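Alpha-galactosidase 1 (PDB 3LRK) hydrolyses terminal, non-reducing alpha-D-galactose residues of alpha-D-galactosides, including galactose oligosaccharides, galactomannans and galactolipids. Local coordinates at residues Y183-W188 / G199-W204; W258-N263 / V286-I291. The protein carries 1 engineered substitution. All coordinates share one frame; numbering follows the deposited sequence.

Contact 1 (Y183-W188 / G199-W204); sequences YSLCNW and GIANSW
The phenol ring of Tyr-183 has Leu-185 CD1 over one face, displaced toward the rim, while at its edge, in plane, the carbonyl oxygen of Ile-200 stands 3.1 Å from CD2. With CG anti to the backbone N (chi1 -175°), the ring reaches helix 160-177, where its hydroxyl is hydrogen-bonded to Tyr-167 O. The indole of Trp-204 leads away; only its CB packs here, on Leu-185 CB at 3.8 Å, and NE1 is hydrogen-bonded to Asn-259 OD1.

Leu-185 CD1 is pressed unusually tightly against Ala-201 CB, at 3.4 Å. An alanine in place of this leucine would remove the methyls that lie on Ala-201 and, through CD1, on the Tyr-183 ring, and would probably loosen both.

This is the parallel strand pairing of a beta-alpha-beta unit with helix 193-196 as the crossover. Leu-185 N gives a nearly straight bond (168°) to Ser-203 O, 2.8 Å away, from above the carbonyl plane. Tyr-183 O receives Asn-202 N at 2.9 Å, with Ser-203 N a weak second donor. Asn-202 OD1 adds a bond at the end of the pairing, taking Tyr-183 N on a lone pair at 3.2 Å, while ND2 is held by Asn-24 OD1 and Gly-256 O.

On the sheet face away from Leu-185, Ser-184 OG and Ser-203 OG donate to one water, which donates to Leu-185 O; Ser-203 OG is also hydrogen-bonded to Gln-31 NE2. Three bonds grip this water, and the Ser-184 side chain lies close to that of substrate-binding Lys-147, so the two serines probably give the barrel interior here a polar lining.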
loop_
_atom_site.group_PDB
_atom_site.type_symbol
_atom_site.label_atom_id
_atom_site.label_comp_id
_atom_site.label_asym_id
_atom_site.label_seq_id
_atom_site.Cartn_x
_atom_site.Cartn_y
_atom_site.Cartn_z
ATOM N N TYR A 183 7.389 -4.551 -29.842
ATOM C CA TYR A 183 7.974 -4.721 -28.501
ATOM C C TYR A 183 6.897 -5.053 -27.459
ATOM O O TYR A 183 6.046 -4.216 -27.123
ATOM C CB TYR A 183 8.789 -3.466 -28.141
ATOM C CG TYR A 183 9.573 -3.488 -26.830
ATOM C CD1 TYR A 183 10.274 -4.627 -26.398
ATOM C CD2 TYR A 183 9.648 -2.332 -26.051
ATOM C CE1 TYR A 183 11.011 -4.609 -25.176
ATOM C CE2 TYR A 183 10.370 -2.295 -24.865
ATOM C CZ TYR A 183 11.050 -3.415 -24.432
ATOM O OH TYR A 183 11.736 -3.318 -23.240
ATOM N N SER A 184 6.938 -6.298 -26.981
ATOM C CA SER A 184 5.958 -6.859 -26.061
ATOM C C SER A 184 6.559 -6.965 -24.663
ATOM O O SER A 184 7.488 -7.727 -24.436
ATOM C CB SER A 184 5.515 -8.244 -26.570
ATOM O OG SER A 184 4.878 -9.028 -25.574
ATOM N N LEU A 185 6.038 -6.168 -23.733
ATOM C CA LEU A 185 6.496 -6.200 -22.339
ATOM C C LEU A 185 5.920 -7.383 -21.579
ATOM O O LEU A 185 4.757 -7.740 -21.753
ATOM C CB LEU A 185 6.100 -4.895 -21.631
ATOM C CG LEU A 185 7.072 -3.706 -21.587
ATOM C CD1 LEU A 185 7.940 -3.530 -22.823
ATOM C CD2 LEU A 185 6.380 -2.399 -21.189
ATOM N N CYS A 186 6.743 -7.994 -20.728
ATOM C CA CYS A 186 6.272 -9.081 -19.885
ATOM C C CYS A 186 6.753 -8.840 -18.460
ATOM O O CYS A 186 7.607 -9.561 -17.966
ATOM C CB CYS A 186 6.778 -10.439 -20.405
ATOM S SG CYS A 186 6.088 -11.898 -19.558
ATOM N N ASN A 187 6.204 -7.808 -17.813
ATOM C CA ASN A 187 6.514 -7.541 -16.420
ATOM C C ASN A 187 5.322 -7.714 -15.477
ATOM O O ASN A 187 5.372 -7.257 -14.335
ATOM C CB ASN A 187 7.195 -6.163 -16.243
ATOM C CG ASN A 187 6.205 -5.024 -16.030
ATOM O OD1 ASN A 187 5.144 -4.974 -16.657
ATOM N ND2 ASN A 187 6.561 -4.091 -15.148
ATOM N N TRP A 188 4.255 -8.358 -15.963
ATOM C CA TRP A 188 3.124 -8.781 -15.121
ATOM C C TRP A 188 2.339 -7.633 -14.442
ATOM O O TRP A 188 1.708 -7.834 -13.393
ATOM C CB TRP A 188 3.604 -9.768 -14.050
ATOM C CG TRP A 188 4.706 -10.693 -14.496
ATOM C CD1 TRP A 188 4.714 -11.509 -15.614
ATOM C CD2 TRP A 188 5.949 -10.923 -13.822
ATOM N NE1 TRP A 188 5.901 -12.208 -15.671
ATOM C CE2 TRP A 188 6.670 -11.878 -14.582
ATOM C CE3 TRP A 188 6.525 -10.418 -12.638
ATOM C CZ2 TRP A 188 7.939 -12.343 -14.196
ATOM C CZ3 TRP A 188 7.792 -10.887 -12.252
ATOM C CH2 TRP A 188 8.480 -11.833 -13.034
ATOM N N GLY A 199 4.458 4.756 -24.344
ATOM C CA GLY A 199 5.520 5.559 -24.940
ATOM C C GLY A 199 6.778 4.815 -25.334
ATOM O O GLY A 199 7.643 5.370 -26.023
ATOM N N ILE A 200 6.890 3.557 -24.899
ATOM C CA ILE A 200 8.089 2.757 -25.149
ATOM C C ILE A 200 7.821 1.329 -25.668
ATOM O O ILE A 200 8.770 0.615 -25.977
ATOM C CB ILE A 200 8.964 2.636 -23.861
ATOM C CG1 ILE A 200 8.182 1.938 -22.735
ATOM C CG2 ILE A 200 9.487 4.022 -23.405
ATOM C CD1 ILE A 200 9.089 1.479 -21.527
ATOM N N ALA A 201 6.554 0.913 -25.733
ATOM C CA ALA A 201 6.196 -0.472 -26.094
ATOM C C ALA A 201 4.846 -0.577 -26.803
ATOM O O ALA A 201 4.029 0.340 -26.727
ATOM C CB ALA A 201 6.199 -1.368 -24.849
ATOM N N ASN A 202 4.617 -1.714 -27.467
ATOM C CA ASN A 202 3.374 -1.979 -28.192
ATOM C C ASN A 202 2.320 -2.752 -27.403
ATOM O O ASN A 202 1.125 -2.685 -27.709
ATOM C CB ASN A 202 3.700 -2.710 -29.506
ATOM C CG ASN A 202 4.483 -1.840 -30.467
ATOM O OD1 ASN A 202 5.583 -2.198 -30.904
ATOM N ND2 ASN A 202 3.919 -0.678 -30.800
ATOM N N SER A 203 2.763 -3.520 -26.407
ATOM C CA SER A 203 1.848 -4.222 -25.505
ATOM C C SER A 203 2.586 -4.509 -24.187
ATOM O O SER A 203 3.821 -4.464 -24.132
ATOM C CB SER A 203 1.284 -5.518 -26.137
ATOM O OG SER A 203 2.270 -6.535 -26.248
ATOM N N TRP A 204 1.816 -4.749 -23.131
ATOM C CA TRP A 204 2.369 -5.071 -21.807
ATOM C C TRP A 204 1.490 -6.080 -21.095
ATOM O O TRP A 204 0.278 -5.888 -20.959
ATOM C CB TRP A 204 2.533 -3.807 -20.937
ATOM C CG TRP A 204 1.368 -2.896 -21.003
ATOM C CD1 TRP A 204 0.269 -2.918 -20.202
ATOM C CD2 TRP A 204 1.155 -1.833 -21.953
ATOM N NE1 TRP A 204 -0.614 -1.927 -20.579
ATOM C CE2 TRP A 204 -0.097 -1.252 -21.652
ATOM C CE3 TRP A 204 1.904 -1.315 -23.017
ATOM C CZ2 TRP A 204 -0.628 -0.172 -22.384
ATOM C CZ3 TRP A 204 1.363 -0.237 -23.761
ATOM C CH2 TRP A 204 0.117 0.318 -23.424
HETATM O O HOH W 1 2.971 -7.947 -23.960
#

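Contact 2 (W258-N263 / V286-I291); sequences WNDLDN and VKSPLI
Water-mediated and side-chain contacts, without any direct backbone-to-backbone hydrogen bond between the two segments, bring together the seventh and eighth strands of the catalytic barrel, deep in the chain. The one direct hydrogen bond comes from a side chain: Ser-288 OG, anti to its backbone N, accepts Leu-261 N at 3.1 Å along a nearly straight path (166°). The same hydroxyl donates to a lone pair of Pro-289 O, so its rotation is set from two sides.

Pro-289 crosses the Asp-260 side chain at about a right angle, with Pro-289 CG 3.7 Å from Asp-260 CG. Its CD approaches Asn-259 O, which also receives a straight CA-H...O contact from Ser-288, 3.4 Å from CA to O.

These two strands are the ends of the strand order in the eight-stranded parallel sheet, and where they face each other the TIM barrel closes. Helix 273-285 between them ends in a Schellman motif with Lys-287, at positive phi, as its C' residue. The Lys-287 chain, bent at chi2, runs side by side with the Trp-258 indole, CB 3.6 Å from CZ3, and carries NZ to Ile-315 O. The side chains of Leu-261 and Val-286 cross at about a right angle, with CD1 of the former 3.8 Å from CG2 of the latter, backed by helix 239-246. The Asn-263 amide crosses Ile-291 obliquely, its OD1 3.7 Å from Ile-291 CG2.

Waters fill in the rest: one accepts from Asn-259 ND2 and donates to Val-286 O, 2.7 Å away, and another accepts Ile-291 N while lying beside Pro-289 O and Asp-262 O. Asn-259 OD1 is hydrogen-bonded to Trp-204 NE1. Asp-260 OD1 takes Asp-262 N in an Asx turn, and the side chain of Asp-262, two residues on, touches the proton donor Asp-209.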
loop_
_atom_site.group_PDB
_atom_site.type_symbol
_atom_site.label_atom_id
_atom_site.label_comp_id
_atom_site.label_asym_id
_atom_site.label_seq_id
_atom_site.Cartn_x
_atom_site.Cartn_y
_atom_site.Cartn_z
ATOM N N TRP A 258 -1.250 -1.887 -26.015
ATOM C CA TRP A 258 -2.363 -2.688 -25.517
ATOM C C TRP A 258 -2.055 -3.357 -24.188
ATOM O O TRP A 258 -0.917 -3.701 -23.926
ATOM C CB TRP A 258 -2.712 -3.778 -26.540
ATOM C CG TRP A 258 -2.929 -3.218 -27.915
ATOM C CD1 TRP A 258 -2.060 -3.254 -28.965
ATOM C CD2 TRP A 258 -4.076 -2.498 -28.362
ATOM N NE1 TRP A 258 -2.604 -2.603 -30.054
ATOM C CE2 TRP A 258 -3.848 -2.138 -29.711
ATOM C CE3 TRP A 258 -5.285 -2.131 -27.760
ATOM C CZ2 TRP A 258 -4.791 -1.424 -30.470
ATOM C CZ3 TRP A 258 -6.223 -1.427 -28.518
ATOM C CH2 TRP A 258 -5.965 -1.083 -29.858
ATOM N N ASN A 259 -3.088 -3.546 -23.372
ATOM C CA ASN A 259 -3.029 -4.452 -22.231
ATOM C C ASN A 259 -2.968 -5.885 -22.768
ATOM O O ASN A 259 -3.647 -6.221 -23.742
ATOM C CB ASN A 259 -4.259 -4.285 -21.343
ATOM C CG ASN A 259 -4.329 -2.908 -20.680
ATOM O OD1 ASN A 259 -3.348 -2.423 -20.124
ATOM N ND2 ASN A 259 -5.502 -2.290 -20.724
ATOM N N ASP A 260 -2.152 -6.717 -22.128
ATOM C CA ASP A 260 -1.924 -8.105 -22.562
ATOM C C ASP A 260 -2.344 -9.030 -21.421
ATOM O O ASP A 260 -1.722 -9.044 -20.353
ATOM C CB ASP A 260 -0.441 -8.265 -22.925
ATOM C CG ASP A 260 -0.064 -9.671 -23.413
ATOM O OD1 ASP A 260 -0.901 -10.599 -23.429
ATOM O OD2 ASP A 260 1.116 -9.836 -23.771
ATOM N N LEU A 261 -3.420 -9.785 -21.647
ATOM C CA LEU A 261 -3.967 -10.699 -20.642
ATOM C C LEU A 261 -3.371 -12.134 -20.706
ATOM O O LEU A 261 -3.940 -13.077 -20.139
ATOM C CB LEU A 261 -5.503 -10.746 -20.723
ATOM C CG LEU A 261 -6.459 -9.542 -20.867
ATOM C CD1 LEU A 261 -7.773 -9.770 -20.072
ATOM C CD2 LEU A 261 -5.874 -8.130 -20.636
ATOM N N ASP A 262 -2.229 -12.266 -21.392
ATOM C CA ASP A 262 -1.444 -13.511 -21.530
ATOM C C ASP A 262 -2.015 -14.410 -22.637
ATOM O O ASP A 262 -3.106 -14.160 -23.130
ATOM C CB ASP A 262 -1.297 -14.260 -20.186
ATOM C CG ASP A 262 -0.104 -15.187 -20.147
ATOM O OD1 ASP A 262 0.678 -15.233 -21.113
ATOM O OD2 ASP A 262 0.066 -15.876 -19.122
ATOM N N ASN A 263 -1.257 -15.426 -23.047
ATOM C CA ASN A 263 -1.674 -16.306 -24.139
ATOM C C ASN A 263 -2.994 -17.020 -23.829
ATOM O O ASN A 263 -3.279 -17.353 -22.672
ATOM C CB ASN A 263 -0.601 -17.344 -24.446
ATOM C CG ASN A 263 0.763 -16.736 -24.747
ATOM O OD1 ASN A 263 0.946 -15.507 -24.788
ATOM N ND2 ASN A 263 1.728 -17.601 -24.966
ATOM N N VAL A 286 -11.579 -6.884 -24.828
ATOM C CA VAL A 286 -10.716 -5.924 -24.130
ATOM C C VAL A 286 -9.476 -5.552 -24.951
ATOM O O VAL A 286 -8.589 -4.843 -24.464
ATOM C CB VAL A 286 -10.321 -6.401 -22.696
ATOM C CG1 VAL A 286 -11.565 -6.661 -21.860
ATOM C CG2 VAL A 286 -9.434 -7.650 -22.737
ATOM N N LYS A 287 -9.420 -6.031 -26.197
ATOM C CA LYS A 287 -8.287 -5.762 -27.093
ATOM C C LYS A 287 -6.947 -6.258 -26.512
ATOM O O LYS A 287 -5.907 -5.596 -26.611
ATOM C CB LYS A 287 -8.236 -4.279 -27.481
ATOM C CG LYS A 287 -8.975 -3.909 -28.772
ATOM C CD LYS A 287 -10.497 -4.079 -28.710
ATOM C CE LYS A 287 -11.148 -3.183 -29.774
ATOM N NZ LYS A 287 -12.572 -3.531 -30.004
ATOM N N SER A 288 -6.989 -7.437 -25.900
ATOM C CA SER A 288 -5.775 -8.158 -25.572
ATOM C C SER A 288 -5.184 -8.708 -26.873
ATOM O O SER A 288 -5.934 -8.981 -27.824
ATOM C CB SER A 288 -6.072 -9.318 -24.613
ATOM O OG SER A 288 -4.906 -10.102 -24.376
ATOM N N PRO A 289 -3.841 -8.844 -26.934
ATOM C CA PRO A 289 -3.245 -9.732 -27.929
ATOM C C PRO A 289 -3.967 -11.081 -27.951
ATOM O O PRO A 289 -4.473 -11.548 -26.918
ATOM C CB PRO A 289 -1.813 -9.909 -27.424
ATOM C CG PRO A 289 -1.514 -8.636 -26.701
ATOM C CD PRO A 289 -2.816 -8.180 -26.106
ATOM N N LEU A 290 -4.044 -11.689 -29.132
ATOM C CA LEU A 290 -4.644 -13.009 -29.261
ATOM C C LEU A 290 -3.559 -13.944 -29.753
ATOM O O LEU A 290 -3.328 -14.067 -30.946
ATOM C CB LEU A 290 -5.847 -12.995 -30.219
ATOM C CG LEU A 290 -7.038 -12.073 -29.933
ATOM C CD1 LEU A 290 -8.072 -12.200 -31.070
ATOM C CD2 LEU A 290 -7.687 -12.319 -28.562
ATOM N N ILE A 291 -2.876 -14.562 -28.797
ATOM C CA ILE A 291 -1.762 -15.442 -29.070
ATOM C C ILE A 291 -2.201 -16.858 -28.674
ATOM O O ILE A 291 -2.553 -17.125 -27.517
ATOM C CB ILE A 291 -0.455 -14.960 -28.357
ATOM C CG1 ILE A 291 0.041 -13.652 -28.997
ATOM C CG2 ILE A 291 0.648 -16.033 -28.417
ATOM C CD1 ILE A 291 0.996 -12.837 -28.128
HETATM O O HOH W 2 -5.860 -3.647 -24.550
HETATM O O HOH W 3 -7.766 -3.653 -22.192
HETATM O O HOH W 4 -3.190 -13.703 -25.996
#

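In the fold
From the N terminus, contact 1 comes first: the chain leaves strand 182-185, passes through the short helix 193-196 and returns to lie beside the first strand at 203-205, with ten residues between the two segments. Contact 2 opens only after that, closing the longer excursion through helix 273-285, so the two stand in series, neither nested nor crossed. They meet through strands 203-205 and 258-260, neighbours in the barrel sheet, where Trp-204 O lies 2.8 Å from Asp-260 N, a probable backbone hydrogen bond. Contact 1 thus joins strands five and six, and contact 2 links strand seven to strand eight, which itself borders strand 32-35.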